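Side-chain contacts in type III secretion system effector protein ExoU (Pseudomonas fluorescens, PDB 4QMK), which probably acts as a patatin-like phospholipase effector, delivered by type III secretion and directed to the plasma membrane through phosphatidylinositol 4,5-bisphosphate binding: residues G78-G83 and V383-N388; P82-A87 and Q420-H425; I577-Y582 and K645-P650; R603-A608 and A612-V617. One frame throughout, in Å; residues are numbered along the deposited sequence.

Contact 1 of 4, residues G78-G83 and V383-N388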
# COMPACT_ATOMS: atom_id res chain seq x y z
N GLY A 78 -29.21 13.65 -11.08
CA GLY A 78 -28.89 12.28 -11.31
C GLY A 78 -30.11 11.39 -11.49
O GLY A 78 -29.97 10.25 -11.91
N ILE A 79 -31.29 11.90 -11.21
CA ILE A 79 -32.47 11.10 -11.27
C ILE A 79 -32.76 10.82 -12.70
O ILE A 79 -33.49 9.90 -12.99
CB ILE A 79 -33.69 11.78 -10.53
CG1 ILE A 79 -34.96 10.91 -10.60
CG2 ILE A 79 -34.05 13.14 -11.11
CD1 ILE A 79 -34.75 9.58 -9.93
N ALA A 80 -32.15 11.54 -13.62
CA ALA A 80 -32.33 11.23 -15.07
C ALA A 80 -31.49 10.04 -15.56
O ALA A 80 -31.78 9.45 -16.59
CB ALA A 80 -31.98 12.46 -15.91
N PHE A 81 -30.43 9.70 -14.85
CA PHE A 81 -29.51 8.69 -15.38
C PHE A 81 -30.14 7.35 -15.74
O PHE A 81 -29.68 6.66 -16.66
CB PHE A 81 -28.33 8.46 -14.40
CG PHE A 81 -27.32 9.56 -14.35
CD1 PHE A 81 -26.87 10.15 -15.51
CD2 PHE A 81 -26.72 9.91 -13.15
CE1 PHE A 81 -25.89 11.14 -15.46
CE2 PHE A 81 -25.72 10.86 -13.10
CZ PHE A 81 -25.31 11.48 -14.26
N PRO A 82 -31.16 6.92 -14.99
CA PRO A 82 -31.73 5.62 -15.31
C PRO A 82 -32.16 5.47 -16.76
O PRO A 82 -31.92 4.42 -17.36
CB PRO A 82 -32.92 5.52 -14.37
CG PRO A 82 -32.42 6.21 -13.15
CD PRO A 82 -31.66 7.41 -13.69
N GLY A 83 -32.73 6.51 -17.35
CA GLY A 83 -33.09 6.43 -18.77
C GLY A 83 -31.84 6.27 -19.68
O GLY A 83 -31.86 5.56 -20.72
N VAL A 383 -23.49 13.90 -24.77
CA VAL A 383 -24.94 13.96 -24.88
C VAL A 383 -25.47 14.77 -23.71
O VAL A 383 -25.06 14.57 -22.54
CB VAL A 383 -25.59 12.54 -24.95
CG1 VAL A 383 -25.42 11.79 -23.67
CG2 VAL A 383 -27.04 12.62 -25.33
N THR A 384 -26.40 15.67 -24.01
CA THR A 384 -26.97 16.60 -23.01
C THR A 384 -28.41 16.22 -22.65
O THR A 384 -29.31 16.38 -23.44
CB THR A 384 -26.92 18.05 -23.54
OG1 THR A 384 -25.54 18.39 -23.83
CG2 THR A 384 -27.46 19.00 -22.54
N LEU A 385 -28.59 15.70 -21.45
CA LEU A 385 -29.89 15.25 -21.03
C LEU A 385 -30.75 16.48 -20.77
O LEU A 385 -30.35 17.37 -20.05
CB LEU A 385 -29.78 14.39 -19.78
CG LEU A 385 -28.91 13.14 -19.87
CD1 LEU A 385 -29.13 12.31 -18.60
CD2 LEU A 385 -29.22 12.30 -21.09
N PRO A 386 -31.93 16.54 -21.38
CA PRO A 386 -32.80 17.69 -21.20
C PRO A 386 -33.51 17.71 -19.83
O PRO A 386 -33.93 16.68 -19.34
CB PRO A 386 -33.84 17.51 -22.31
CG PRO A 386 -33.95 16.03 -22.44
CD PRO A 386 -32.56 15.50 -22.21
N LEU A 387 -33.64 18.90 -19.26
CA LEU A 387 -34.32 19.06 -17.97
C LEU A 387 -35.64 19.80 -18.07
O LEU A 387 -36.35 19.89 -17.09
CB LEU A 387 -33.39 19.77 -16.96
CG LEU A 387 -32.19 18.92 -16.52
CD1 LEU A 387 -31.17 19.73 -15.75
CD2 LEU A 387 -32.67 17.72 -15.71
N ASN A 388 -35.97 20.30 -19.27
CA ASN A 388 -37.16 21.11 -19.48
C ASN A 388 -38.04 20.65 -20.66
O ASN A 388 -37.55 20.48 -21.79
CB ASN A 388 -36.75 22.56 -19.72
CG ASN A 388 -37.95 23.47 -19.90
OD1 ASN A 388 -38.95 23.36 -19.18
ND2 ASN A 388 -37.86 24.36 -20.85
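L385 reaches from its strand to the methyl group of A80, and the same branch also approaches the ring of F81. The touching atom is CD1 of L385. It lies 3.9 Å from CB of A80 and, more loosely, 4.4 Å from CD1 of F81. The side chain extends away from the strand backbone, with CD1 continuing the line of the chain (chi2 -170°), and this carries the methyl to the neighbouring turn. CB of A80 points back at the strand. F81 starts away from it, yet its ring returns near enough to take part. The leucine methyl meets that ring obliquely. No hydrogen bond crosses between 78-83 and 383-388, so the joint is purely apolar and small, with 123 Å² buried in all. The turn that presents A80 and F81 is 3-10 at its start, and F81 N bonds to G78 O at 3.0 Å. V335 and F337 of strand 332-337 also touch L385, and the rings of F81 and F337 meet at about 60°. The side chain of F81 lies near G102, S104 and G106, a GxSxG pattern consistent with a nucleophile elbow. G78 closes a glycine-rich run like the one that forms the oxyanion hole in patatins. Packing of the 3-10 turn that leads into helix 81-90 against a strand of the central sheet, next to the parallel strand 332-337, is in keeping with the patatin-like alpha/beta fold.

Contact 2 of 4, residues P82-A87 and Q420-H425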
# COMPACT_ATOMS: atom_id res chain seq x y z
N PRO A 82 -31.16 6.92 -14.99
CA PRO A 82 -31.73 5.62 -15.31
C PRO A 82 -32.16 5.47 -16.76
O PRO A 82 -31.92 4.42 -17.36
CB PRO A 82 -32.92 5.52 -14.37
CG PRO A 82 -32.42 6.21 -13.15
CD PRO A 82 -31.66 7.41 -13.69
N GLY A 83 -32.73 6.51 -17.35
CA GLY A 83 -33.09 6.43 -18.77
C GLY A 83 -31.84 6.27 -19.68
O GLY A 83 -31.86 5.56 -20.72
N MET A 84 -30.74 6.90 -19.28
CA MET A 84 -29.53 6.77 -20.04
C MET A 84 -29.08 5.28 -20.04
O MET A 84 -28.66 4.74 -21.08
CB MET A 84 -28.49 7.73 -19.48
CG MET A 84 -27.13 7.67 -20.12
SD MET A 84 -26.09 6.47 -19.31
CE MET A 84 -25.99 7.27 -17.71
N VAL A 85 -29.20 4.63 -18.90
CA VAL A 85 -28.82 3.22 -18.84
C VAL A 85 -29.82 2.30 -19.59
O VAL A 85 -29.42 1.26 -20.18
CB VAL A 85 -28.76 2.74 -17.40
CG1 VAL A 85 -28.34 1.26 -17.35
CG2 VAL A 85 -27.81 3.62 -16.62
N GLN A 86 -31.11 2.66 -19.56
CA GLN A 86 -32.08 1.92 -20.31
C GLN A 86 -31.69 1.95 -21.78
O GLN A 86 -31.60 0.91 -22.42
CB GLN A 86 -33.48 2.49 -20.08
CG GLN A 86 -34.00 2.30 -18.68
CD GLN A 86 -35.00 3.37 -18.27
OE1 GLN A 86 -35.70 3.94 -19.12
NE2 GLN A 86 -35.12 3.60 -16.97
N ALA A 87 -31.45 3.15 -22.29
CA ALA A 87 -31.01 3.35 -23.69
C ALA A 87 -29.78 2.56 -24.05
O ALA A 87 -29.73 1.98 -25.10
CB ALA A 87 -30.74 4.82 -23.96
N GLN A 420 -34.80 8.70 -24.53
CA GLN A 420 -34.94 9.11 -25.90
C GLN A 420 -33.73 9.87 -26.44
O GLN A 420 -33.31 9.61 -27.55
CB GLN A 420 -36.15 9.99 -26.06
CG GLN A 420 -37.44 9.25 -25.96
CD GLN A 420 -38.61 10.17 -26.18
OE1 GLN A 420 -38.48 11.41 -26.09
NE2 GLN A 420 -39.76 9.57 -26.47
N THR A 421 -33.18 10.78 -25.65
CA THR A 421 -32.12 11.64 -26.08
C THR A 421 -30.88 10.80 -26.39
O THR A 421 -30.29 10.89 -27.45
CB THR A 421 -31.82 12.70 -25.01
OG1 THR A 421 -32.95 13.56 -24.86
CG2 THR A 421 -30.65 13.57 -25.41
N VAL A 422 -30.55 9.93 -25.46
CA VAL A 422 -29.42 9.07 -25.60
C VAL A 422 -29.58 8.09 -26.76
O VAL A 422 -28.61 7.89 -27.55
CB VAL A 422 -29.18 8.34 -24.31
CG1 VAL A 422 -28.17 7.23 -24.48
CG2 VAL A 422 -28.73 9.32 -23.25
N SER A 423 -30.76 7.47 -26.88
CA SER A 423 -31.06 6.61 -28.04
C SER A 423 -30.82 7.42 -29.31
O SER A 423 -30.22 6.93 -30.26
CB SER A 423 -32.52 6.12 -28.05
OG SER A 423 -32.71 4.98 -27.24
N GLY A 424 -31.30 8.67 -29.32
CA GLY A 424 -31.12 9.54 -30.49
C GLY A 424 -29.65 9.77 -30.75
O GLY A 424 -29.18 9.70 -31.87
N HIS A 425 -28.90 9.97 -29.68
CA HIS A 425 -27.53 10.23 -29.82
C HIS A 425 -26.79 8.98 -30.34
O HIS A 425 -25.96 9.07 -31.23
CB HIS A 425 -26.97 10.68 -28.49
CG HIS A 425 -25.52 10.95 -28.53
ND1 HIS A 425 -24.58 10.00 -28.23
CD2 HIS A 425 -24.83 12.06 -28.88
CE1 HIS A 425 -23.37 10.51 -28.38
NE2 HIS A 425 -23.50 11.75 -28.79
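A87 sets its methyl against the CG1 branch of V422, with CB to CG1 at 3.6 Å. The two branches of V422 divide the work. CG1 goes to A87, while CG2 turns to M84 one helical turn earlier and meets its CG at 3.9 Å. CG1 stands anti to the backbone N (chi1 169°), which leaves CG2 beside that N and on the M84 side. M84 touches only with the root of its chain. Its CB and CG pass at an angle to the valine, both near CG2 of V422. Beyond CG the chain bends twice, first at chi2 (-89°), and its end leads away from 420-425. M84 also packs on L69 and L71 of strand 68-72. The helix 81-90 that carries M84 and A87 links the parallel neighbours 68-72 and 99-103, so it is the helix of a beta-alpha-beta crossover in the patatin-like domain. Helix 408-431 lies against it and also meets the sheet, where V422 packs on L385 of strand 382-389. The segment axes come within 8.2 Å and are inclined by 38°, running in roughly the same direction. The small A87 sits where the backbones are near, its CA only 5.4 Å from CA of S423. OG of S423 lies 3.8 Å from CB of A87. That hydroxyl makes no bond to 82-87; it has a weak hydrogen bond to R419 O in its own helix.

Contact 3 of 4, residues I577-Y582 and K645-P650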
# COMPACT_ATOMS: atom_id res chain seq x y z
N ILE A 577 0.92 18.39 -15.77
CA ILE A 577 -0.20 19.23 -16.14
C ILE A 577 -1.29 19.19 -15.15
O ILE A 577 -1.75 20.18 -14.67
CB ILE A 577 -0.74 18.85 -17.52
CG1 ILE A 577 0.25 19.35 -18.60
CG2 ILE A 577 -2.09 19.49 -17.77
CD1 ILE A 577 -0.02 18.88 -20.02
N ARG A 578 -1.68 18.01 -14.78
CA ARG A 578 -2.83 17.80 -13.90
C ARG A 578 -2.53 18.24 -12.47
O ARG A 578 -3.35 18.80 -11.82
CB ARG A 578 -3.14 16.29 -13.91
CG ARG A 578 -4.42 15.93 -13.23
CD ARG A 578 -4.24 14.82 -12.23
NE ARG A 578 -4.01 13.53 -12.84
CZ ARG A 578 -3.48 12.52 -12.18
NH1 ARG A 578 -3.15 12.64 -10.91
NH2 ARG A 578 -3.28 11.38 -12.80
N GLU A 579 -1.31 18.01 -12.03
CA GLU A 579 -0.93 18.16 -10.65
C GLU A 579 -0.19 19.48 -10.31
O GLU A 579 -0.15 19.90 -9.18
CB GLU A 579 -0.01 16.97 -10.34
CG GLU A 579 -0.14 16.35 -8.97
CD GLU A 579 -1.51 15.71 -8.71
OE1 GLU A 579 -2.02 15.89 -7.57
OE2 GLU A 579 -2.09 15.09 -9.64
N VAL A 580 0.36 20.15 -11.30
CA VAL A 580 1.07 21.37 -11.06
C VAL A 580 0.48 22.56 -11.83
O VAL A 580 0.21 23.63 -11.26
CB VAL A 580 2.53 21.22 -11.47
CG1 VAL A 580 3.24 22.54 -11.25
CG2 VAL A 580 3.20 20.14 -10.66
N ILE A 581 0.21 22.38 -13.11
CA ILE A 581 -0.35 23.46 -13.86
C ILE A 581 -1.79 23.77 -13.55
O ILE A 581 -2.13 24.94 -13.25
CB ILE A 581 -0.17 23.24 -15.33
CG1 ILE A 581 1.33 23.32 -15.65
CG2 ILE A 581 -0.89 24.33 -16.08
CD1 ILE A 581 1.65 22.95 -17.08
N TYR A 582 -2.63 22.73 -13.57
CA TYR A 582 -4.05 22.87 -13.33
C TYR A 582 -4.38 23.80 -12.12
O TYR A 582 -5.03 24.79 -12.29
CB TYR A 582 -4.69 21.51 -13.20
CG TYR A 582 -6.18 21.60 -12.86
CD1 TYR A 582 -7.11 21.95 -13.84
CD2 TYR A 582 -6.63 21.45 -11.56
CE1 TYR A 582 -8.47 22.09 -13.53
CE2 TYR A 582 -7.98 21.59 -11.25
CZ TYR A 582 -8.89 21.90 -12.24
OH TYR A 582 -10.22 22.01 -11.96
N LYS A 645 10.66 22.79 -10.28
CA LYS A 645 12.01 22.28 -10.09
C LYS A 645 11.98 20.83 -9.64
O LYS A 645 12.64 19.98 -10.21
CB LYS A 645 12.76 23.07 -9.04
CG LYS A 645 12.91 24.54 -9.33
CD LYS A 645 13.67 25.23 -8.21
CE LYS A 645 13.51 26.72 -8.34
NZ LYS A 645 14.32 27.47 -7.34
N ALA A 646 11.18 20.54 -8.63
CA ALA A 646 11.03 19.19 -8.09
C ALA A 646 10.64 18.11 -9.12
O ALA A 646 10.92 16.94 -8.91
CB ALA A 646 9.98 19.19 -6.98
N TRP A 647 9.95 18.48 -10.19
CA TRP A 647 9.57 17.50 -11.20
C TRP A 647 10.59 17.34 -12.32
O TRP A 647 10.40 16.53 -13.19
CB TRP A 647 8.21 17.84 -11.79
CG TRP A 647 6.96 17.57 -10.91
CD1 TRP A 647 6.58 18.24 -9.79
CD2 TRP A 647 5.89 16.64 -11.20
NE1 TRP A 647 5.38 17.74 -9.31
CE2 TRP A 647 4.93 16.77 -10.17
CE3 TRP A 647 5.68 15.68 -12.21
CZ2 TRP A 647 3.78 16.00 -10.12
CZ3 TRP A 647 4.54 14.90 -12.15
CH2 TRP A 647 3.60 15.06 -11.11
N ARG A 648 11.68 18.09 -12.33
CA ARG A 648 12.69 17.89 -13.39
C ARG A 648 13.15 16.45 -13.42
O ARG A 648 13.29 15.82 -12.39
CB ARG A 648 13.95 18.74 -13.19
CG ARG A 648 13.75 20.23 -13.31
CD ARG A 648 15.06 21.00 -13.49
NE ARG A 648 15.66 20.66 -14.77
CZ ARG A 648 16.76 21.22 -15.28
NH1 ARG A 648 17.38 22.21 -14.63
NH2 ARG A 648 17.22 20.83 -16.45
N ILE A 649 13.39 15.93 -14.61
CA ILE A 649 13.88 14.56 -14.74
C ILE A 649 15.39 14.58 -14.54
O ILE A 649 16.09 15.33 -15.22
CB ILE A 649 13.51 13.94 -16.10
CG1 ILE A 649 11.99 13.83 -16.22
CG2 ILE A 649 14.12 12.56 -16.25
CD1 ILE A 649 11.52 13.74 -17.64
N PRO A 650 15.89 13.79 -13.56
CA PRO A 650 17.29 13.73 -13.14
C PRO A 650 18.34 13.83 -14.22
O PRO A 650 19.32 14.54 -14.03
CB PRO A 650 17.36 12.39 -12.43
CG PRO A 650 16.04 12.31 -11.73
CD PRO A 650 15.06 12.93 -12.68
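W647 turns its indole toward V580 and E579, and V580 places one methyl over a face of it. CG2 of V580 stands 3.9 Å from the centroid of the five-membered ring of W647, 29° off the normal, in a CH-pi contact. The methyl is offset toward the rim, so its nearest ring atom is NE1 of W647, at 3.5 Å. In V580 the CG1 branch is anti to the backbone N, and CG2 is the branch left to meet the ring. W647 leaves its chain with CG beside the backbone N (chi1 -74°), and the indole then reaches helix 555-585. E579 meets the six-membered part obliquely, its CB 3.9 Å from CZ2 of W647. The first torsion of E579 lies off the staggered positions (chi1 -143°), and the chain bends at chi2. The carboxylate is thereby led away from the indole and back to R578. There OE2 of E579 and NH1 of R578 form a salt bridge of 3.0 Å, with the carboxylate oxygen tilted out of the guanidinium plane. R578 NH1 also makes a weak hydrogen bond to G164 O. The helix widens here into a pi-type turn, marked by Y582 N to I577 O at 2.9 Å. F576 adds an edge-to-face ring to W647, and L618 and P162 touch it too. W647, just past helix 639-646, joins that helix end to helix 555-585 within the helical C-terminal region of ExoU, probably its membrane-localising part.

Contact 4 of 4, residues R603-A608 and A612-V617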
# COMPACT_ATOMS: atom_id res chain seq x y z
N ARG A 603 0.67 23.18 -24.17
CA ARG A 603 0.91 22.76 -25.57
C ARG A 603 2.31 22.19 -25.74
O ARG A 603 2.47 21.10 -26.26
CB ARG A 603 0.77 23.92 -26.54
CG ARG A 603 -0.63 24.43 -26.71
CD ARG A 603 -0.66 25.67 -27.61
NE ARG A 603 -1.93 26.40 -27.51
CZ ARG A 603 -2.20 27.36 -26.62
NH1 ARG A 603 -1.29 27.75 -25.72
NH2 ARG A 603 -3.40 27.94 -26.61
N ASP A 604 3.33 22.91 -25.30
CA ASP A 604 4.70 22.45 -25.48
C ASP A 604 4.84 21.08 -24.84
O ASP A 604 5.49 20.24 -25.38
CB ASP A 604 5.70 23.45 -24.87
CG ASP A 604 5.65 24.82 -25.55
OD1 ASP A 604 5.19 24.91 -26.70
OD2 ASP A 604 6.03 25.84 -24.92
N LEU A 605 4.21 20.86 -23.68
CA LEU A 605 4.31 19.60 -22.98
C LEU A 605 3.64 18.49 -23.77
O LEU A 605 4.07 17.34 -23.71
CB LEU A 605 3.69 19.67 -21.60
CG LEU A 605 4.62 20.18 -20.50
CD1 LEU A 605 3.85 20.31 -19.21
CD2 LEU A 605 5.79 19.28 -20.24
N GLY A 606 2.59 18.81 -24.50
CA GLY A 606 1.95 17.83 -25.33
C GLY A 606 2.83 17.46 -26.51
O GLY A 606 2.57 16.51 -27.19
N GLU A 607 3.92 18.20 -26.71
CA GLU A 607 4.78 18.03 -27.85
C GLU A 607 6.11 17.36 -27.45
O GLU A 607 6.94 17.04 -28.28
CB GLU A 607 5.08 19.44 -28.37
CG GLU A 607 5.02 19.63 -29.87
CD GLU A 607 3.59 19.61 -30.41
OE1 GLU A 607 3.39 20.06 -31.56
OE2 GLU A 607 2.67 19.14 -29.68
N ALA A 608 6.28 17.16 -26.16
CA ALA A 608 7.53 16.70 -25.62
C ALA A 608 7.78 15.19 -25.70
O ALA A 608 6.97 14.40 -25.21
CB ALA A 608 7.58 17.10 -24.18
N ALA A 612 14.92 16.22 -22.19
CA ALA A 612 15.41 17.58 -22.47
C ALA A 612 14.27 18.53 -22.79
O ALA A 612 14.22 19.67 -22.28
CB ALA A 612 16.43 17.58 -23.60
N GLU A 613 13.36 18.08 -23.65
CA GLU A 613 12.22 18.90 -24.00
C GLU A 613 11.30 19.12 -22.77
O GLU A 613 10.86 20.23 -22.51
CB GLU A 613 11.46 18.27 -25.15
CG GLU A 613 12.28 18.18 -26.42
CD GLU A 613 11.76 17.17 -27.41
OE1 GLU A 613 10.59 16.73 -27.29
OE2 GLU A 613 12.53 16.81 -28.31
N PHE A 614 11.02 18.07 -22.03
CA PHE A 614 10.21 18.17 -20.81
C PHE A 614 10.83 19.20 -19.86
O PHE A 614 10.15 20.07 -19.38
CB PHE A 614 10.16 16.80 -20.13
CG PHE A 614 9.36 16.77 -18.89
CD1 PHE A 614 8.01 16.58 -18.93
CD2 PHE A 614 9.97 16.88 -17.66
CE1 PHE A 614 7.27 16.53 -17.77
CE2 PHE A 614 9.23 16.84 -16.49
CZ PHE A 614 7.88 16.68 -16.55
N ASN A 615 12.12 19.08 -19.63
CA ASN A 615 12.83 19.98 -18.74
C ASN A 615 12.90 21.42 -19.27
O ASN A 615 12.87 22.39 -18.51
CB ASN A 615 14.24 19.45 -18.47
CG ASN A 615 14.26 18.23 -17.59
OD1 ASN A 615 13.32 17.92 -16.88
ND2 ASN A 615 15.38 17.51 -17.62
N ARG A 616 12.95 21.58 -20.57
CA ARG A 616 13.02 22.90 -21.12
C ARG A 616 11.81 23.60 -20.66
O ARG A 616 11.90 24.75 -20.22
CB ARG A 616 13.05 22.89 -22.65
CG ARG A 616 13.29 24.25 -23.28
CD ARG A 616 13.55 24.17 -24.79
NE ARG A 616 13.22 25.44 -25.46
CZ ARG A 616 13.98 26.54 -25.43
NH1 ARG A 616 15.14 26.55 -24.76
NH2 ARG A 616 13.58 27.64 -26.06
N VAL A 617 10.67 22.92 -20.74
CA VAL A 617 9.39 23.58 -20.40
C VAL A 617 9.34 23.94 -18.94
O VAL A 617 8.82 24.99 -18.61
CB VAL A 617 8.14 22.74 -20.72
CG1 VAL A 617 6.89 23.52 -20.35
CG2 VAL A 617 8.08 22.36 -22.19
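E613 lies along A608, and OE1 of the glutamate comes 3.5 Å from CA of A608. The two CB atoms are 4.2 Å apart. The chain of E613 is extended beyond CG, which carries the carboxylate back over the turn. There OE1 accepts a hydrogen bond from T609 N, while E613 N is bonded by T610 OG1. These two bonds tie the connecting turn to the first turn of helix 611-624. F614 follows. CG anti to the backbone N (chi1 -179°) directs its ring alongside the first helix, where L605 meets it obliquely. CD2 of L605 lies 3.7 Å from CD1 of F614, and the side chains pass at an angle. CB of A608 also lies 4.2 Å from N of F614. One turn after E613 comes V617, which points at the first helix and uses both methyls. CG1 is 4.0 Å from CG of L605, and CG2 is 3.7 Å from CB of D604. Only the aliphatic root of D604 is involved. Its carboxylate has a long, weak ion pair with R600 instead. L605 thus meets both F614 and V617 of the second helix, and on helix 555-585 it also touches F576, I577 and I581. No hydrogen bond joins 603-608 directly to 612-617. Two consecutive helices joined by a short turn and packed through their apolar side chains form a helical hairpin, consistent with the four-helix C-terminal domain of ExoU proteins.

In the fold
The four contacts fall into two pairs, with contacts 1 and 2 about 38 to 41 Å, centre to centre, from contacts 3 and 4. Contacts 1 and 2 share helix 81-90 and belong to the buried alpha/beta part; L385 CD2 and V422 CG2, 3.7 Å apart, join them. Both rest on small apolar contacts, chiefly between aliphatic groups, with the F81 ring added in contact 1. Contacts 3 and 4 lie in the all-helical C-terminal region, contact 4 nested within the chain loop closed by contact 3. N615 OD1 and I649 N, 3.0 Å apart in a probable hydrogen bond, link them. Contact 3 is also buried but rests on an aromatic face, whereas contact 4 is partly buried, with acidic D604 and E613 at its more exposed parts.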